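PDB 5CML: OsmC family protein from Rhodothermus marinus, which hydrolyses carboxyl esters through an alpha/beta-hydrolase domain, the part crystallised here, which the whole protein joins to an OsmC domain. Local coordinates for residues R93-S96 / A97-P101; T83-E86 / D87-A91; K169-F172 / L173-E177. All coordinates share one frame; numbering follows the deposited sequence.

Contact 1. Residues R93-S96 / A97-P101; sequences RFLS and AQYEP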
loop_
_atom_site.group_PDB
_atom_site.type_symbol
_atom_site.label_atom_id
_atom_site.label_comp_id
_atom_site.label_asym_id
_atom_site.label_seq_id
_atom_site.Cartn_x
_atom_site.Cartn_y
_atom_site.Cartn_z
ATOM N N ARG A 93 7.158 10.895 -6.599
ATOM C CA ARG A 93 8.026 11.900 -7.234
ATOM C C ARG A 93 9.503 11.536 -7.076
ATOM O O ARG A 93 10.300 11.747 -7.989
ATOM C CB ARG A 93 7.754 13.301 -6.663
ATOM C CG ARG A 93 6.375 13.835 -7.099
ATOM C CD ARG A 93 6.249 15.335 -6.903
ATOM N NE ARG A 93 6.504 15.708 -5.523
ATOM C CZ ARG A 93 5.586 15.753 -4.564
ATOM N NH1 ARG A 93 4.307 15.455 -4.812
ATOM N NH2 ARG A 93 5.950 16.111 -3.344
ATOM N N PHE A 94 9.859 10.978 -5.923
ATOM C CA PHE A 94 11.233 10.557 -5.665
ATOM C C PHE A 94 11.629 9.484 -6.674
ATOM O O PHE A 94 12.693 9.556 -7.284
ATOM C CB PHE A 94 11.368 10.046 -4.229
ATOM C CG PHE A 94 12.609 9.234 -3.979
ATOM C CD1 PHE A 94 13.821 9.854 -3.754
ATOM C CD2 PHE A 94 12.563 7.850 -3.959
ATOM C CE1 PHE A 94 14.958 9.112 -3.518
ATOM C CE2 PHE A 94 13.710 7.113 -3.720
ATOM C CZ PHE A 94 14.900 7.746 -3.503
ATOM N N LEU A 95 10.743 8.506 -6.885
ATOM C CA LEU A 95 11.041 7.441 -7.848
ATOM C C LEU A 95 11.137 7.985 -9.274
ATOM O O LEU A 95 12.044 7.594 -10.045
ATOM C CB LEU A 95 9.983 6.334 -7.760
ATOM C CG LEU A 95 10.092 5.407 -6.553
ATOM C CD1 LEU A 95 8.872 4.503 -6.548
ATOM C CD2 LEU A 95 11.405 4.557 -6.574
ATOM N N SER A 96 10.226 8.898 -9.617
ATOM C CA SER A 96 10.234 9.506 -10.942
ATOM C C SER A 96 11.535 10.242 -11.213
ATOM O O SER A 96 12.070 10.173 -12.318
ATOM C CB SER A 96 9.051 10.474 -11.106
ATOM O OG SER A 96 7.845 9.763 -11.163
ATOM N N ALA A 97 12.064 10.909 -10.195
ATOM C CA ALA A 97 13.274 11.714 -10.362
ATOM C C ALA A 97 14.541 10.863 -10.319
ATOM O O ALA A 97 15.406 10.975 -11.195
ATOM C CB ALA A 97 13.330 12.778 -9.294
ATOM N N GLN A 98 14.658 10.020 -9.298
ATOM C CA GLN A 98 15.921 9.326 -9.033
ATOM C C GLN A 98 15.996 7.931 -9.624
ATOM O O GLN A 98 17.107 7.397 -9.798
ATOM C CB GLN A 98 16.192 9.261 -7.526
ATOM C CG GLN A 98 16.389 10.663 -6.944
ATOM C CD GLN A 98 17.095 10.711 -5.597
ATOM O OE1 GLN A 98 18.022 9.940 -5.324
ATOM N NE2 GLN A 98 16.668 11.648 -4.752
ATOM N N TYR A 99 14.840 7.378 -9.994
ATOM C CA TYR A 99 14.770 6.040 -10.562
ATOM C C TYR A 99 13.877 6.109 -11.795
ATOM O O TYR A 99 14.190 6.863 -12.713
ATOM C CB TYR A 99 14.316 5.029 -9.483
ATOM C CG TYR A 99 15.390 4.930 -8.413
ATOM C CD1 TYR A 99 16.505 4.122 -8.605
ATOM C CD2 TYR A 99 15.337 5.695 -7.258
ATOM C CE1 TYR A 99 17.503 4.069 -7.684
ATOM C CE2 TYR A 99 16.358 5.653 -6.318
ATOM C CZ TYR A 99 17.441 4.840 -6.543
ATOM O OH TYR A 99 18.476 4.767 -5.633
ATOM N N GLU A 100 12.796 5.342 -11.847
ATOM C CA GLU A 100 11.821 5.464 -12.911
ATOM C C GLU A 100 10.458 5.666 -12.257
ATOM O O GLU A 100 10.246 5.192 -11.149
ATOM C CB GLU A 100 11.790 4.212 -13.805
ATOM C CG GLU A 100 13.127 3.885 -14.467
ATOM C CD GLU A 100 13.439 4.801 -15.636
ATOM O OE1 GLU A 100 12.488 5.329 -16.256
ATOM O OE2 GLU A 100 14.645 4.993 -15.930
ATOM N N PRO A 101 9.544 6.365 -12.936
ATOM C CA PRO A 101 8.202 6.467 -12.364
ATOM C C PRO A 101 7.640 5.087 -12.078
ATOM O O PRO A 101 7.823 4.156 -12.898
ATOM C CB PRO A 101 7.394 7.178 -13.460
ATOM C CG PRO A 101 8.429 7.944 -14.241
ATOM C CD PRO A 101 9.649 7.057 -14.231
#
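The phenyl ring of Phe-94 has Gln-98 CB over one of its faces, while the carboxamide of Gln-98 passes its rim, with NE2 3.3 Å from CE1 of Phe-94. Amide and ring planes stand 61° apart, so the amide is not laid flat on the aromatic system. At CZ and CE2 Phe-94 meets Tyr-99, whose ring receives Phe-94 CZ at its edge, in plane, CZ of Phe-94 and CE2 of Tyr-99 being 3.8 Å apart. The two aromatic side chains run side by side in the same direction, yet their planes meet obliquely at 57°, which is neither a stack nor a T-shape. Leu-95 CD2 crosses towards Tyr-99 CB, 4.1 Å away, and lies oblique to the Tyr-99 ring.

These residues form the C-terminal end of helix 85-98. Phe-94 and Leu-95, large and apolar, suit their buried places by packing this end on Leu-62 of strand 59-65. Gln-98 N still gives a nearly straight helical bond to Phe-94 O (2.9 Å). Tyr-99 N closes the last turn on Leu-95 O at 2.8 Å, although Tyr-99 has already left helical backbone angles, and from there the chain runs out towards strand 104-108. Pro-101, which has no N-H to offer a helix, suits this exit. Its ring folds back against Ser-96, whose OG lies 3.5 Å from Pro-101 CB. Ser-96 keeps OG beside its backbone N (chi1 -70°), where it bonds to Cys-92 O one turn earlier. Phe-94 also meets the ring of Phe-8, and Tyr-99 that of Tyr-31.

Carbon therefore supplies most of the side-chain contact, and between the two halves the hydrogen bonds are all backbone ones; Arg-93 turns its charge to a salt bridge with Glu-86. The long Gln-98 chain suits its exposed place: its methylenes shield the phenyl ring, and its amide stays close to the ring rim.

Contact 2. Residues T83-E86 / D87-A91; sequences TNFE and DLRAA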
loop_
_atom_site.group_PDB
_atom_site.type_symbol
_atom_site.label_atom_id
_atom_site.label_comp_id
_atom_site.label_asym_id
_atom_site.label_seq_id
_atom_site.Cartn_x
_atom_site.Cartn_y
_atom_site.Cartn_z
ATOM N N THR A 83 1.245 10.313 8.552
ATOM C CA THR A 83 1.166 10.248 7.105
ATOM C C THR A 83 -0.085 10.873 6.494
ATOM O O THR A 83 -1.141 10.991 7.138
ATOM C CB THR A 83 1.239 8.803 6.630
ATOM O OG1 THR A 83 1.642 8.780 5.256
ATOM C CG2 THR A 83 -0.113 8.116 6.783
ATOM N N ASN A 84 0.060 11.264 5.230
ATOM C CA ASN A 84 -1.062 11.711 4.421
ATOM C C ASN A 84 -0.822 11.376 2.948
ATOM O O ASN A 84 0.173 10.737 2.598
ATOM C CB ASN A 84 -1.297 13.205 4.617
ATOM C CG ASN A 84 -0.061 14.046 4.348
ATOM O OD1 ASN A 84 0.915 13.580 3.771
ATOM N ND2 ASN A 84 -0.116 15.313 4.758
ATOM N N PHE A 85 -1.736 11.803 2.091
ATOM C CA PHE A 85 -1.623 11.550 0.661
ATOM C C PHE A 85 -0.399 12.200 0.032
ATOM O O PHE A 85 0.232 11.604 -0.855
ATOM C CB PHE A 85 -2.880 12.032 -0.054
ATOM C CG PHE A 85 -4.027 11.096 0.091
ATOM C CD1 PHE A 85 -3.970 9.840 -0.473
ATOM C CD2 PHE A 85 -5.137 11.447 0.815
ATOM C CE1 PHE A 85 -5.019 8.960 -0.339
ATOM C CE2 PHE A 85 -6.208 10.566 0.947
ATOM C CZ PHE A 85 -6.138 9.320 0.374
ATOM N N GLU A 86 -0.054 13.405 0.487
ATOM C CA GLU A 86 1.121 14.094 -0.037
ATOM C C GLU A 86 2.414 13.309 0.194
ATOM O O GLU A 86 3.293 13.326 -0.647
ATOM C CB GLU A 86 1.255 15.487 0.582
ATOM C CG GLU A 86 2.658 16.137 0.424
ATOM C CD GLU A 86 3.293 16.044 -0.989
ATOM O OE1 GLU A 86 2.595 15.826 -2.011
ATOM O OE2 GLU A 86 4.530 16.176 -1.065
ATOM N N ASP A 87 2.539 12.623 1.322
ATOM C CA ASP A 87 3.734 11.808 1.538
ATOM C C ASP A 87 3.831 10.687 0.517
ATOM O O ASP A 87 4.919 10.369 0.059
ATOM C CB ASP A 87 3.756 11.241 2.954
ATOM C CG ASP A 87 3.922 12.317 3.997
ATOM O OD1 ASP A 87 4.379 13.425 3.642
ATOM O OD2 ASP A 87 3.586 12.064 5.169
ATOM N N LEU A 88 2.708 10.069 0.163
ATOM C CA LEU A 88 2.721 9.037 -0.876
ATOM C C LEU A 88 3.083 9.647 -2.230
ATOM O O LEU A 88 3.890 9.090 -2.975
ATOM C CB LEU A 88 1.366 8.344 -0.965
ATOM C CG LEU A 88 1.371 6.838 -0.819
ATOM C CD1 LEU A 88 2.097 6.386 0.463
ATOM C CD2 LEU A 88 -0.074 6.361 -0.851
ATOM N N ARG A 89 2.515 10.812 -2.539
ATOM C CA ARG A 89 2.865 11.486 -3.784
ATOM C C ARG A 89 4.354 11.823 -3.801
ATOM O O ARG A 89 4.992 11.687 -4.840
ATOM C CB ARG A 89 2.023 12.756 -3.981
ATOM C CG ARG A 89 0.540 12.477 -4.107
ATOM C CD ARG A 89 -0.221 13.770 -4.107
ATOM N NE ARG A 89 -1.653 13.502 -4.143
ATOM C CZ ARG A 89 -2.535 13.997 -3.287
ATOM N NH1 ARG A 89 -2.159 14.834 -2.318
ATOM N NH2 ARG A 89 -3.807 13.651 -3.407
ATOM N N ALA A 90 4.901 12.226 -2.652
ATOM C CA ALA A 90 6.318 12.576 -2.550
ATOM C C ALA A 90 7.208 11.366 -2.847
ATOM O O ALA A 90 8.297 11.490 -3.450
ATOM C CB ALA A 90 6.622 13.135 -1.168
ATOM N N ALA A 91 6.739 10.190 -2.443
ATOM C CA ALA A 91 7.489 8.976 -2.681
ATOM C C ALA A 91 7.488 8.662 -4.176
ATOM O O ALA A 91 8.486 8.184 -4.727
ATOM C CB ALA A 91 6.893 7.812 -1.895
HETATM O O HOH W 1 0.189 16.719 -2.660
#
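Arg-89 lies back along the helix over Phe-85 and Glu-86. Its CB sits 3.7 Å from Glu-86 OE1, and its CG packs 3.4 Å from Phe-85 O. The chain then runs extended to NE, which forms a salt bridge with Glu-121. At CZ the guanidinium turns one face to Phe-85, whose CB stands 3.4 Å above its plane, displaced from the centre of the group. NH2 pairs with Glu-175, while NH1 holds a water at 3.0 Å that in turn donates to Glu-86 OE1, so this glutamate and arginine meet through solvent. Arginine suits the place because its flat head can cover a methylene and still bind acids along its rim.

All this belongs to the first turns of helix 85-98, for which Asn-84 is the N-cap: its OD1 accepts from Asp-87 N (3.1 Å, 151°). With chi1 at 55°, CG of Asn-84 lies between its own backbone N and carbonyl carbon, which swings the amide back over the helix end. Asp-87 directs OD1 to Asn-10, and acids this early in a helix probably gain from its dipole. Glu-86 bends at chi2 (46°), bringing OE2 3.7 Å from Ala-90 CB; the same oxygen forms a salt bridge with Arg-93 and accepts from Asn-11 N. Buried Thr-83 places OG1 3.8 Å from Asp-87 OD2, without any hydrogen-bonding partner for that hydroxyl.

Contact 3. Residues K169-F172 / L173-E177; sequences KKQF and LEELE
Helix 170-179 starts directly after strand 166-169, and in its first turns Phe-172 and Leu-176 lie one turn apart on the buried side. Phe-172 CZ approaches Leu-176 CD2 at 4.3 Å, obliquely to the ring, a loose apolar contact between two large side chains. CG of Phe-172 is anti to the backbone N (chi1 174°), which carries the ring along the helix flank and puts its CD2 3.5 Å from Leu-173 N.

That N-H belongs to the start of the helix, where Lys-169 O and Leu-173 N, 4.2 Å apart, are bridged by a water. The water accepts from Leu-173 N at 2.9 Å and donates to Lys-169 O at 2.6 Å, and it lies at the edge of the Phe-172 ring, in its plane. Regular helical bonding follows: Glu-174 N points almost straight at Lys-170 O (3.1 Å, 175°), and Glu-175 N meets Gln-171 O at 2.8 Å. In sequence the helix falls between core strands 127-131 and 192-196, together with a small antiparallel sheet. In alpha/beta-hydrolases this position commonly holds the cap, or lid, and the helix is probably part of one.

On the flank facing helix 85-98 Gln-171 and Glu-175 are both extended and run side by side. Gln-171 CG is 4.0 Å from Glu-175 OE1, and amide and carboxylate planes differ by 42°. Gln-171 OE1 probably accepts from Asn-84 ND2, and Glu-175 OE2 pairs with Arg-89. Long polar chains suit a flank where they can reach the neighbouring helix. Exposed Glu-174 folds its methylenes over the backbone, CG close to Lys-170 O. Leu-173, on a different side, packs on Pro-137 and Val-140 of helix 137-141, while Phe-172 meets Phe-66 edge-to-face.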
loop_
_atom_site.group_PDB
_atom_site.type_symbol
_atom_site.label_atom_id
_atom_site.label_comp_id
_atom_site.label_asym_id
_atom_site.label_seq_id
_atom_site.Cartn_x
_atom_site.Cartn_y
_atom_site.Cartn_z
ATOM N N LYS A 169 -2.593 11.764 10.041
ATOM C CA LYS A 169 -3.348 13.015 9.903
ATOM C C LYS A 169 -4.865 12.785 9.727
ATOM O O LYS A 169 -5.291 11.896 8.978
ATOM C CB LYS A 169 -2.809 13.817 8.715
ATOM C CG LYS A 169 -1.322 14.160 8.812
ATOM C CD LYS A 169 -1.025 14.934 10.088
ATOM C CE LYS A 169 0.260 15.737 9.986
ATOM N NZ LYS A 169 0.465 16.604 11.193
ATOM N N LYS A 170 -5.681 13.573 10.428
ATOM C CA LYS A 170 -7.133 13.560 10.195
ATOM C C LYS A 170 -7.440 13.908 8.741
ATOM O O LYS A 170 -8.459 13.470 8.191
ATOM C CB LYS A 170 -7.860 14.538 11.120
ATOM C CG LYS A 170 -7.843 14.150 12.594
ATOM C CD LYS A 170 -8.523 15.226 13.448
ATOM C CE LYS A 170 -8.117 15.138 14.915
ATOM N NZ LYS A 170 -8.759 16.200 15.753
ATOM N N GLN A 171 -6.545 14.677 8.125
ATOM C CA GLN A 171 -6.650 15.033 6.714
ATOM C C GLN A 171 -6.781 13.783 5.839
ATOM O O GLN A 171 -7.455 13.817 4.811
ATOM C CB GLN A 171 -5.427 15.874 6.284
ATOM C CG GLN A 171 -5.399 16.271 4.800
ATOM C CD GLN A 171 -4.074 16.897 4.372
ATOM O OE1 GLN A 171 -3.013 16.573 4.911
ATOM N NE2 GLN A 171 -4.136 17.797 3.396
ATOM N N PHE A 172 -6.157 12.678 6.248
ATOM C CA PHE A 172 -6.235 11.453 5.466
ATOM C C PHE A 172 -7.691 10.999 5.271
ATOM O O PHE A 172 -8.129 10.819 4.145
ATOM C CB PHE A 172 -5.423 10.327 6.121
ATOM C CG PHE A 172 -5.587 8.997 5.448
ATOM C CD1 PHE A 172 -5.016 8.761 4.206
ATOM C CD2 PHE A 172 -6.315 7.979 6.051
ATOM C CE1 PHE A 172 -5.181 7.544 3.569
ATOM C CE2 PHE A 172 -6.473 6.751 5.418
ATOM C CZ PHE A 172 -5.900 6.535 4.181
ATOM N N LEU A 173 -8.434 10.804 6.356
ATOM C CA LEU A 173 -9.788 10.305 6.212
ATOM C C LEU A 173 -10.658 11.354 5.575
ATOM O O LEU A 173 -11.503 11.018 4.754
ATOM C CB LEU A 173 -10.394 9.877 7.541
ATOM C CG LEU A 173 -11.813 9.280 7.438
ATOM C CD1 LEU A 173 -11.999 8.270 6.296
ATOM C CD2 LEU A 173 -12.182 8.600 8.726
ATOM N N GLU A 174 -10.462 12.624 5.941
ATOM C CA GLU A 174 -11.227 13.698 5.313
ATOM C C GLU A 174 -11.088 13.705 3.798
ATOM O O GLU A 174 -12.082 13.822 3.072
ATOM C CB GLU A 174 -10.809 15.059 5.865
ATOM C CG GLU A 174 -11.197 15.243 7.300
ATOM C CD GLU A 174 -10.892 16.637 7.823
ATOM O OE1 GLU A 174 -10.553 17.531 7.017
ATOM O OE2 GLU A 174 -10.990 16.832 9.049
ATOM N N GLU A 175 -9.848 13.598 3.326
ATOM C CA GLU A 175 -9.588 13.611 1.906
ATOM C C GLU A 175 -10.098 12.355 1.220
ATOM O O GLU A 175 -10.595 12.419 0.109
ATOM C CB GLU A 175 -8.082 13.789 1.668
ATOM C CG GLU A 175 -7.674 13.975 0.219
ATOM C CD GLU A 175 -6.223 14.427 0.069
ATOM O OE1 GLU A 175 -5.530 14.617 1.106
ATOM O OE2 GLU A 175 -5.772 14.600 -1.096
ATOM N N LEU A 176 -9.954 11.210 1.875
ATOM C CA LEU A 176 -10.436 9.947 1.341
ATOM C C LEU A 176 -11.950 9.973 1.165
ATOM O O LEU A 176 -12.492 9.568 0.134
ATOM C CB LEU A 176 -10.030 8.814 2.282
ATOM C CG LEU A 176 -10.334 7.402 1.822
ATOM C CD1 LEU A 176 -9.474 7.087 0.609
ATOM C CD2 LEU A 176 -10.067 6.398 2.952
ATOM N N GLU A 177 -12.630 10.504 2.173
ATOM C CA GLU A 177 -14.071 10.622 2.148
ATOM C C GLU A 177 -14.501 11.597 1.041
ATOM O O GLU A 177 -15.463 11.341 0.309
ATOM C CB GLU A 177 -14.535 11.045 3.535
ATOM C CG GLU A 177 -15.984 11.282 3.689
ATOM C CD GLU A 177 -16.374 11.458 5.157
ATOM O OE1 GLU A 177 -15.868 10.690 6.017
ATOM O OE2 GLU A 177 -17.175 12.380 5.447
HETATM O O HOH W 2 -7.316 10.198 8.957
#

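Overall arrangement
Contacts 1 and 2 share helix 85-98, at its C-terminal and N-terminal ends, with centres 14 Å apart; a salt bridge between Arg-93 NH2 and Glu-86 OE2 (2.7 Å) joins them. Contact 3 lies beyond the N-terminal end, its centre 12 Å from that of contact 2. There Arg-89 NH2 meets Glu-175 OE2 at 3.2 Å, and Phe-85 and Phe-172 bring their rings together. Contacts 1 and 3 do not touch, their nearest atoms being about 11 Å apart. The probable catalytic triad is Ser-109, His-229 and Asp-200. Leu-88 of contact 2 and Phe-172 of contact 3 lie near the probable nucleophile elbow (GxSxG) that holds Ser-109, without touching it.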